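Local coordinates for protein multicopper oxidase type 1 (PDB 3G5W) that probably oxidises its substrates with the help of bound copper, as a two-domain, laccase-like blue copper oxidase of a nitrifying bacterium, at residues Phe22-Phe27 / Ser144-Ser149; Ala94-Thr99 / Asp215-Asp220; Phe164-Ile169 / Thr258-Lys263. One frame throughout, in Å; residues are numbered along the deposited sequence.

Contact 1. Residues Phe22-Phe27 / Ser144-Ser149; sequences FHTFAF and SDWVSS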
loop_
_atom_site.group_PDB
_atom_site.type_symbol
_atom_site.label_atom_id
_atom_site.label_comp_id
_atom_site.label_asym_id
_atom_site.label_seq_id
_atom_site.Cartn_x
_atom_site.Cartn_y
_atom_site.Cartn_z
ATOM N N PHE A 22 -5.686 12.902 -24.352
ATOM C CA PHE A 22 -5.816 11.453 -24.281
ATOM C C PHE A 22 -7.065 10.987 -25.019
ATOM O O PHE A 22 -8.092 11.655 -24.976
ATOM C CB PHE A 22 -5.871 10.994 -22.818
ATOM C CG PHE A 22 -4.880 9.914 -22.488
ATOM C CD1 PHE A 22 -5.199 8.572 -22.682
ATOM C CD2 PHE A 22 -3.622 10.239 -22.000
ATOM C CE1 PHE A 22 -4.272 7.571 -22.381
ATOM C CE2 PHE A 22 -2.695 9.249 -21.695
ATOM C CZ PHE A 22 -3.023 7.912 -21.891
ATOM N N HIS A 23 -6.961 9.839 -25.687
ATOM C CA HIS A 23 -8.089 9.193 -26.346
ATOM C C HIS A 23 -8.812 8.323 -25.311
ATOM O O HIS A 23 -8.197 7.459 -24.677
ATOM C CB HIS A 23 -7.581 8.338 -27.513
ATOM C CG HIS A 23 -8.658 7.798 -28.404
ATOM N ND1 HIS A 23 -9.774 7.141 -27.927
ATOM C CD2 HIS A 23 -8.763 7.780 -29.754
ATOM C CE1 HIS A 23 -10.529 6.763 -28.944
ATOM N NE2 HIS A 23 -9.941 7.144 -30.062
ATOM N N THR A 24 -10.105 8.568 -25.130
ATOM C CA THR A 24 -10.897 7.854 -24.132
ATOM C C THR A 24 -12.155 7.240 -24.736
ATOM O O THR A 24 -12.651 7.697 -25.778
ATOM C CB THR A 24 -11.312 8.772 -22.946
ATOM O OG1 THR A 24 -12.162 9.829 -23.417
ATOM C CG2 THR A 24 -10.092 9.359 -22.242
ATOM N N PHE A 25 -12.662 6.204 -24.070
ATOM C CA PHE A 25 -13.957 5.615 -24.390
ATOM C C PHE A 25 -14.908 6.043 -23.281
ATOM O O PHE A 25 -15.097 5.333 -22.293
ATOM C CB PHE A 25 -13.875 4.080 -24.479
ATOM C CG PHE A 25 -12.672 3.568 -25.238
ATOM C CD1 PHE A 25 -12.297 4.133 -26.452
ATOM C CD2 PHE A 25 -11.927 2.501 -24.744
ATOM C CE1 PHE A 25 -11.189 3.658 -27.152
ATOM C CE2 PHE A 25 -10.814 2.015 -25.448
ATOM C CZ PHE A 25 -10.447 2.602 -26.645
ATOM N N ALA A 26 -15.509 7.213 -23.462
ATOM C CA ALA A 26 -16.165 7.924 -22.375
ATOM C C ALA A 26 -17.666 7.690 -22.303
ATOM O O ALA A 26 -18.382 7.797 -23.309
ATOM C CB ALA A 26 -15.870 9.410 -22.496
ATOM N N PHE A 27 -18.149 7.402 -21.099
ATOM C CA PHE A 27 -19.582 7.317 -20.865
ATOM C C PHE A 27 -20.208 8.711 -21.022
ATOM O O PHE A 27 -19.781 9.671 -20.368
ATOM C CB PHE A 27 -19.881 6.707 -19.494
ATOM C CG PHE A 27 -19.367 5.293 -19.328
ATOM C CD1 PHE A 27 -19.952 4.239 -20.022
ATOM C CD2 PHE A 27 -18.300 5.020 -18.476
ATOM C CE1 PHE A 27 -19.474 2.931 -19.881
ATOM C CE2 PHE A 27 -17.820 3.713 -18.316
ATOM C CZ PHE A 27 -18.408 2.668 -19.019
ATOM N N SER A 144 -6.490 8.804 -10.700
ATOM C CA SER A 144 -6.095 8.005 -11.861
ATOM C C SER A 144 -4.637 8.213 -12.233
ATOM O O SER A 144 -4.079 9.287 -11.995
ATOM C CB SER A 144 -6.957 8.355 -13.073
ATOM O OG SER A 144 -8.285 7.915 -12.890
ATOM N N ASP A 145 -4.047 7.179 -12.835
ATOM C CA ASP A 145 -2.650 7.188 -13.281
ATOM C C ASP A 145 -2.601 6.847 -14.777
ATOM O O ASP A 145 -3.248 5.893 -15.220
ATOM C CB ASP A 145 -1.852 6.172 -12.462
ATOM C CG ASP A 145 -2.206 6.227 -10.980
ATOM O OD1 ASP A 145 -1.828 7.211 -10.327
ATOM O OD2 ASP A 145 -2.878 5.303 -10.476
ATOM N N TRP A 146 -1.852 7.632 -15.551
ATOM C CA TRP A 146 -1.907 7.538 -17.013
ATOM C C TRP A 146 -0.534 7.266 -17.616
ATOM O O TRP A 146 0.474 7.719 -17.080
ATOM C CB TRP A 146 -2.478 8.826 -17.627
ATOM C CG TRP A 146 -3.799 9.287 -17.049
ATOM C CD1 TRP A 146 -4.000 9.880 -15.827
ATOM C CD2 TRP A 146 -5.092 9.212 -17.672
ATOM N NE1 TRP A 146 -5.337 10.166 -15.649
ATOM C CE2 TRP A 146 -6.029 9.765 -16.762
ATOM C CE3 TRP A 146 -5.551 8.724 -18.903
ATOM C CZ2 TRP A 146 -7.396 9.855 -17.052
ATOM C CZ3 TRP A 146 -6.913 8.821 -19.195
ATOM C CH2 TRP A 146 -7.821 9.375 -18.265
ATOM N N VAL A 147 -0.517 6.536 -18.735
ATOM C CA VAL A 147 0.702 6.253 -19.503
ATOM C C VAL A 147 0.615 6.978 -20.856
ATOM O O VAL A 147 -0.069 6.512 -21.771
ATOM C CB VAL A 147 0.898 4.729 -19.723
ATOM C CG1 VAL A 147 2.186 4.444 -20.507
ATOM C CG2 VAL A 147 0.932 3.979 -18.379
ATOM N N SER A 148 1.305 8.114 -20.980
ATOM C CA SER A 148 1.136 8.997 -22.143
ATOM C C SER A 148 1.580 8.402 -23.490
ATOM O O SER A 148 1.118 8.851 -24.548
ATOM C CB SER A 148 1.807 10.358 -21.918
ATOM O OG SER A 148 3.215 10.254 -22.007
ATOM N N SER A 149 2.448 7.392 -23.452
ATOM C CA SER A 149 2.892 6.722 -24.685
ATOM C C SER A 149 1.733 6.058 -25.432
ATOM O O SER A 149 1.831 5.812 -26.633
ATOM C CB SER A 149 3.994 5.705 -24.395
ATOM O OG SER A 149 3.469 4.565 -23.737
#
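One face of the Phe-22 ring receives the six-membered ring of Trp-146, whose CE3 stands 3.6 Å above the phenyl plane and over its centre. The pair is an edge-to-face stack, the edge of the indole turned to the face of the phenyl, with centroids 4.9 Å apart and planes inclined by 62°. At the rim of the same phenyl, near its plane, Phe-22 CZ comes within 3.3 Å of Val-147 O, so the weakly positive C-H edge meets a carbonyl oxygen. CE2 of Phe-22 rests on Ser-148 CA at 3.9 Å. The indole has its own edge neighbour, the methyl CG2 of Thr-24, 4.4 Å from Trp-146 CZ3. Phe-22 and Thr-24, two residues apart on strand 20-27, both direct their CB atoms at the Trp-146 segment, and both meet the six-membered end of the indole. The contact joins the two cupredoxin-like domains of the multicopper oxidase: strand 20-27 belongs to the first, and strand 137-146 to a sheet of the second. CG of Trp-146 lies anti to its carbonyl carbon (chi1 -52°), which sends the indole across to Phe-22, while NE1 is bonded to Thr-168 OG1 on the neighbouring strand. Met-114 of helix 108-114 packs against both Phe-22 and Val-147, and Thr-24 OG1 bonds to Thr-12 O on strand 2-15.

Contact 2. Residues Ala94-Thr99 / Asp215-Asp220; sequences AEPAGT and DGFPLD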
loop_
_atom_site.group_PDB
_atom_site.type_symbol
_atom_site.label_atom_id
_atom_site.label_comp_id
_atom_site.label_asym_id
_atom_site.label_seq_id
_atom_site.Cartn_x
_atom_site.Cartn_y
_atom_site.Cartn_z
ATOM N N ALA A 94 -30.176 -0.507 -5.632
ATOM C CA ALA A 94 -29.047 0.273 -5.130
ATOM C C ALA A 94 -28.789 -0.087 -3.674
ATOM O O ALA A 94 -29.480 0.383 -2.770
ATOM C CB ALA A 94 -29.302 1.764 -5.288
ATOM N N GLU A 95 -27.808 -0.962 -3.467
ATOM C CA GLU A 95 -27.442 -1.435 -2.134
ATOM C C GLU A 95 -26.076 -2.124 -2.155
ATOM O O GLU A 95 -25.743 -2.816 -3.121
ATOM C CB GLU A 95 -28.520 -2.368 -1.554
ATOM C CG GLU A 95 -28.894 -3.541 -2.454
ATOM C CD GLU A 95 -29.880 -4.505 -1.815
ATOM O OE1 GLU A 95 -30.478 -4.167 -0.768
ATOM O OE2 GLU A 95 -30.068 -5.609 -2.369
ATOM N N PRO A 96 -25.275 -1.935 -1.087
ATOM C CA PRO A 96 -25.561 -1.105 0.089
ATOM C C PRO A 96 -25.371 0.386 -0.183
ATOM O O PRO A 96 -25.069 0.774 -1.312
ATOM C CB PRO A 96 -24.535 -1.596 1.112
ATOM C CG PRO A 96 -23.375 -2.012 0.292
ATOM C CD PRO A 96 -23.962 -2.602 -0.977
ATOM N N ALA A 97 -25.566 1.214 0.842
ATOM C CA ALA A 97 -25.329 2.649 0.732
ATOM C C ALA A 97 -23.829 2.951 0.748
ATOM O O ALA A 97 -23.029 2.132 1.218
ATOM C CB ALA A 97 -26.028 3.382 1.866
ATOM N N GLY A 98 -23.450 4.115 0.235
ATOM C CA GLY A 98 -22.066 4.570 0.331
ATOM C C GLY A 98 -21.465 5.073 -0.963
ATOM O O GLY A 98 -22.162 5.210 -1.967
ATOM N N THR A 99 -20.168 5.376 -0.908
ATOM C CA THR A 99 -19.396 5.816 -2.059
ATOM C C THR A 99 -19.032 4.590 -2.879
ATOM O O THR A 99 -18.142 3.803 -2.509
ATOM C CB THR A 99 -18.101 6.535 -1.645
ATOM O OG1 THR A 99 -18.419 7.665 -0.821
ATOM C CG2 THR A 99 -17.326 7.003 -2.882
ATOM N N ASP A 215 -14.891 1.565 1.576
ATOM C CA ASP A 215 -15.715 0.842 0.593
ATOM C C ASP A 215 -17.215 1.009 0.854
ATOM O O ASP A 215 -17.994 0.076 0.674
ATOM C CB ASP A 215 -15.346 -0.651 0.557
ATOM C CG ASP A 215 -13.873 -0.899 0.237
ATOM O OD1 ASP A 215 -13.439 -2.065 0.367
ATOM O OD2 ASP A 215 -13.147 0.052 -0.136
ATOM N N GLY A 216 -17.604 2.199 1.300
ATOM C CA GLY A 216 -19.006 2.498 1.550
ATOM C C GLY A 216 -19.441 2.264 2.986
ATOM O O GLY A 216 -20.388 2.898 3.444
ATOM N N PHE A 217 -18.747 1.370 3.701
ATOM C CA PHE A 217 -19.145 0.968 5.058
ATOM C C PHE A 217 -18.511 1.834 6.136
ATOM O O PHE A 217 -17.313 2.103 6.075
ATOM C CB PHE A 217 -18.770 -0.491 5.331
ATOM C CG PHE A 217 -19.570 -1.484 4.535
ATOM C CD1 PHE A 217 -20.772 -1.976 5.027
ATOM C CD2 PHE A 217 -19.119 -1.921 3.295
ATOM C CE1 PHE A 217 -21.519 -2.895 4.287
ATOM C CE2 PHE A 217 -19.855 -2.839 2.551
ATOM C CZ PHE A 217 -21.055 -3.326 3.049
ATOM N N PRO A 218 -19.308 2.249 7.143
ATOM C CA PRO A 218 -18.755 3.045 8.237
ATOM C C PRO A 218 -17.791 2.235 9.090
ATOM O O PRO A 218 -18.088 1.100 9.453
ATOM C CB PRO A 218 -19.993 3.445 9.057
ATOM C CG PRO A 218 -21.036 2.451 8.708
ATOM C CD PRO A 218 -20.759 2.016 7.299
ATOM N N LEU A 219 -16.634 2.813 9.387
ATOM C CA LEU A 219 -15.708 2.202 10.321
ATOM C C LEU A 219 -16.326 2.335 11.712
ATOM O O LEU A 219 -17.036 3.304 11.979
ATOM C CB LEU A 219 -14.342 2.890 10.248
ATOM C CG LEU A 219 -13.593 2.772 8.913
ATOM C CD1 LEU A 219 -12.336 3.630 8.914
ATOM C CD2 LEU A 219 -13.244 1.306 8.588
ATOM N N ASP A 220 -16.077 1.362 12.586
ATOM C CA ASP A 220 -16.630 1.413 13.952
ATOM C C ASP A 220 -16.412 2.763 14.646
ATOM O O ASP A 220 -17.335 3.305 15.264
ATOM C CB ASP A 220 -16.100 0.264 14.808
ATOM C CG ASP A 220 -17.141 -0.814 15.035
ATOM O OD1 ASP A 220 -17.838 -1.209 14.065
ATOM O OD2 ASP A 220 -17.265 -1.268 16.192
#
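Two glycines bring the two segments backbone to backbone where strand 98-103 begins, Gly-98 CA standing 3.9 Å from Gly-216 CA, with Ala-97 O and Gly-216 O 3.5 Å apart beside them. The side-chain part of the contact is one apolar touch: CG of Pro-96, which follows a cis peptide bond, meets CZ of Phe-217 at 3.8 Å, the two side chains crossing at about a right angle. Phe-217 starts out away from the other segment, but with CG anti to the carbonyl carbon (chi1 -69°) its ring tip swings back to the proline. The join ties the start of a first-domain strand to strand 217-225 of the second domain, outermost in its sheet within this chain, beside another subunit: Asp-215 OD1 accepts from Asp-226 N and Thr-227 N of the second subunit. Thr-99 OG1 is bonded to Asp-237 and Arg-191. The fit depends on shape: a CB on Gly-98 would clash with Gly-216 CA, and the positive phi of both glycines (132° and 94°) belongs to backbone angles that leave no room for a CB beside the carbonyl oxygen of the residue before.

Contact 3. Residues Phe164-Ile169 / Thr258-Lys263; sequences FDYYTI and TTNGDK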
loop_
_atom_site.group_PDB
_atom_site.type_symbol
_atom_site.label_atom_id
_atom_site.label_comp_id
_atom_site.label_asym_id
_atom_site.label_seq_id
_atom_site.Cartn_x
_atom_site.Cartn_y
_atom_site.Cartn_z
ATOM N N PHE A 164 4.429 5.246 -16.396
ATOM C CA PHE A 164 3.372 6.149 -15.951
ATOM C C PHE A 164 3.968 7.539 -15.813
ATOM O O PHE A 164 5.072 7.686 -15.297
ATOM C CB PHE A 164 2.768 5.678 -14.619
ATOM C CG PHE A 164 1.881 4.477 -14.751
ATOM C CD1 PHE A 164 0.511 4.627 -14.904
ATOM C CD2 PHE A 164 2.417 3.192 -14.725
ATOM C CE1 PHE A 164 -0.319 3.510 -15.032
ATOM C CE2 PHE A 164 1.595 2.070 -14.860
ATOM C CZ PHE A 164 0.231 2.230 -15.009
ATOM N N ASP A 165 3.251 8.555 -16.283
ATOM C CA ASP A 165 3.802 9.909 -16.269
ATOM C C ASP A 165 2.806 11.048 -16.036
ATOM O O ASP A 165 3.219 12.196 -15.923
ATOM C CB ASP A 165 4.639 10.182 -17.534
ATOM C CG ASP A 165 3.914 9.832 -18.819
ATOM O OD1 ASP A 165 2.708 9.491 -18.794
ATOM O OD2 ASP A 165 4.575 9.900 -19.877
ATOM N N TYR A 166 1.511 10.734 -15.979
ATOM C CA TYR A 166 0.493 11.725 -15.599
ATOM C C TYR A 166 -0.457 11.165 -14.546
ATOM O O TYR A 166 -0.808 9.986 -14.574
ATOM C CB TYR A 166 -0.284 12.272 -16.814
ATOM C CG TYR A 166 0.559 13.178 -17.686
ATOM C CD1 TYR A 166 0.519 14.570 -17.530
ATOM C CD2 TYR A 166 1.413 12.642 -18.654
ATOM C CE1 TYR A 166 1.307 15.404 -18.319
ATOM C CE2 TYR A 166 2.204 13.463 -19.447
ATOM C CZ TYR A 166 2.141 14.842 -19.278
ATOM O OH TYR A 166 2.924 15.648 -20.059
ATOM N N TYR A 167 -0.847 12.031 -13.613
ATOM C CA TYR A 167 -1.659 11.649 -12.460
ATOM C C TYR A 167 -2.752 12.692 -12.272
ATOM O O TYR A 167 -2.480 13.886 -12.310
ATOM C CB TYR A 167 -0.764 11.521 -11.214
ATOM C CG TYR A 167 0.439 10.672 -11.521
ATOM C CD1 TYR A 167 0.370 9.279 -11.435
ATOM C CD2 TYR A 167 1.622 11.251 -11.986
ATOM C CE1 TYR A 167 1.467 8.482 -11.768
ATOM C CE2 TYR A 167 2.723 10.462 -12.319
ATOM C CZ TYR A 167 2.633 9.081 -12.200
ATOM O OH TYR A 167 3.709 8.288 -12.525
ATOM N N THR A 168 -3.987 12.239 -12.085
ATOM C CA THR A 168 -5.127 13.160 -12.123
ATOM C C THR A 168 -6.111 12.992 -10.959
ATOM O O THR A 168 -6.235 11.907 -10.399
ATOM C CB THR A 168 -5.917 13.050 -13.467
ATOM O OG1 THR A 168 -6.464 11.734 -13.609
ATOM C CG2 THR A 168 -5.029 13.374 -14.689
ATOM N N ILE A 169 -6.771 14.090 -10.594
ATOM C CA ILE A 169 -8.018 14.054 -9.814
ATOM C C ILE A 169 -9.129 14.403 -10.804
ATOM O O ILE A 169 -9.091 15.474 -11.421
ATOM C CB ILE A 169 -8.063 15.100 -8.669
ATOM C CG1 ILE A 169 -6.860 14.961 -7.724
ATOM C CG2 ILE A 169 -9.390 14.974 -7.885
ATOM C CD1 ILE A 169 -6.722 16.108 -6.706
ATOM N N THR A 258 3.297 13.835 -8.200
ATOM C CA THR A 258 3.127 15.295 -8.242
ATOM C C THR A 258 3.931 15.920 -9.391
ATOM O O THR A 258 4.331 17.092 -9.339
ATOM C CB THR A 258 3.514 15.971 -6.909
ATOM O OG1 THR A 258 4.888 15.691 -6.613
ATOM C CG2 THR A 258 2.629 15.475 -5.769
ATOM N N THR A 259 4.159 15.127 -10.428
ATOM C CA THR A 259 4.850 15.604 -11.623
ATOM C C THR A 259 3.943 15.491 -12.851
ATOM O O THR A 259 3.120 14.569 -12.940
ATOM C CB THR A 259 6.183 14.852 -11.867
ATOM O OG1 THR A 259 5.949 13.439 -11.875
ATOM C CG2 THR A 259 7.207 15.175 -10.781
ATOM N N ASN A 260 4.088 16.453 -13.769
ATOM C CA ASN A 260 3.488 16.408 -15.100
ATOM C C ASN A 260 4.586 16.074 -16.103
ATOM O O ASN A 260 5.429 16.917 -16.400
ATOM C CB ASN A 260 2.864 17.767 -15.465
ATOM C CG ASN A 260 1.649 18.109 -14.624
ATOM O OD1 ASN A 260 0.965 17.223 -14.104
ATOM N ND2 ASN A 260 1.366 19.405 -14.494
ATOM N N GLY A 261 4.599 14.844 -16.604
ATOM C CA GLY A 261 5.722 14.381 -17.418
ATOM C C GLY A 261 6.982 14.455 -16.576
ATOM O O GLY A 261 7.033 13.879 -15.491
ATOM N N ASP A 262 7.997 15.180 -17.039
ATOM C CA ASP A 262 9.185 15.362 -16.192
ATOM C C ASP A 262 9.293 16.727 -15.486
ATOM O O ASP A 262 10.357 17.094 -14.980
ATOM C CB ASP A 262 10.478 14.967 -16.922
ATOM C CG ASP A 262 10.744 15.790 -18.155
ATOM O OD1 ASP A 262 9.966 16.727 -18.451
ATOM O OD2 ASP A 262 11.757 15.488 -18.836
ATOM N N LYS A 263 8.181 17.456 -15.431
ATOM C CA LYS A 263 8.127 18.742 -14.737
ATOM C C LYS A 263 7.529 18.580 -13.338
ATOM O O LYS A 263 6.518 17.901 -13.183
ATOM C CB LYS A 263 7.275 19.750 -15.520
ATOM C CG LYS A 263 7.787 20.113 -16.915
ATOM C CD LYS A 263 7.062 19.331 -17.999
ATOM C CE LYS A 263 5.616 19.817 -18.203
ATOM N NZ LYS A 263 4.767 18.753 -18.824
HETATM O O HOH W 1 5.473 12.269 -14.221
HETATM O O HOH W 2 0.571 14.568 -13.782
#
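A classic beta bulge, in which Asp-165 and Tyr-166 both face Trp-146, lies at strand 166-169 and receives a type II' beta turn from Asn-260 to Lys-263. Gly-261 N donates to Asp-165 O at 3.1 Å, nearly along the C=O axis (160°). The same amide nitrogen lies over one face of the Tyr-166 ring, 3.6 Å above its plane and offset toward the rim; CG of Tyr-166, anti to the carbonyl carbon, brings the ring there. CE1 of Tyr-166 also touches Asn-260 CB at 4.0 Å. A smaller residue such as an alanine in place of Tyr-166 would lose the ring over Gly-261 and would probably leave the turn less firmly held. Lys-263, bent at chi2 and chi3, brings NZ back to Asn-260 O at 3.1 Å from above the carbonyl plane, so that oxygen accepts hydrogen bonds from both N and NZ of Lys-263. Two waters complete the joint. One donates to Asp-165 O and Gly-261 O and accepts from Thr-259 OG1; the other accepts from Tyr-167 N at 2.9 Å and lies beside Thr-259 O and Asn-260 OD1, which accepts from Gly-267 N. At the edge of the Tyr-167 ring, in its plane, stands Thr-259 O, 3.8 Å from CD2. Asp-165 O is thus gripped by an amide and a water, and the turn is held to the bulge by polar backbone atoms, partly through water.

Contacts 1 and 3 adjoin, their centres 13 Å apart, because strands 137-146 and 166-169 are neighbours in one sheet of the second domain. Ser-148 OG reaches Asp-165 OD2 at 2.6 Å, a probable hydrogen bond, and Val-147 CG2 packs on Phe-164 CD1. Contact 2 lies on the opposite side of the chain's centre, 28 Å from contact 1 and 31 Å from contact 3 between centres, yet its strand 217-225 is outermost in that sheet within this chain. Contacts 1 and 2 therefore join the domains at two well-separated places. Contact 1 is nearest the mononuclear copper, about 10 Å from the Thr-24 side chain; the Pro-96 side chain in contact 2 is about 8 Å from a Cu-O linkage.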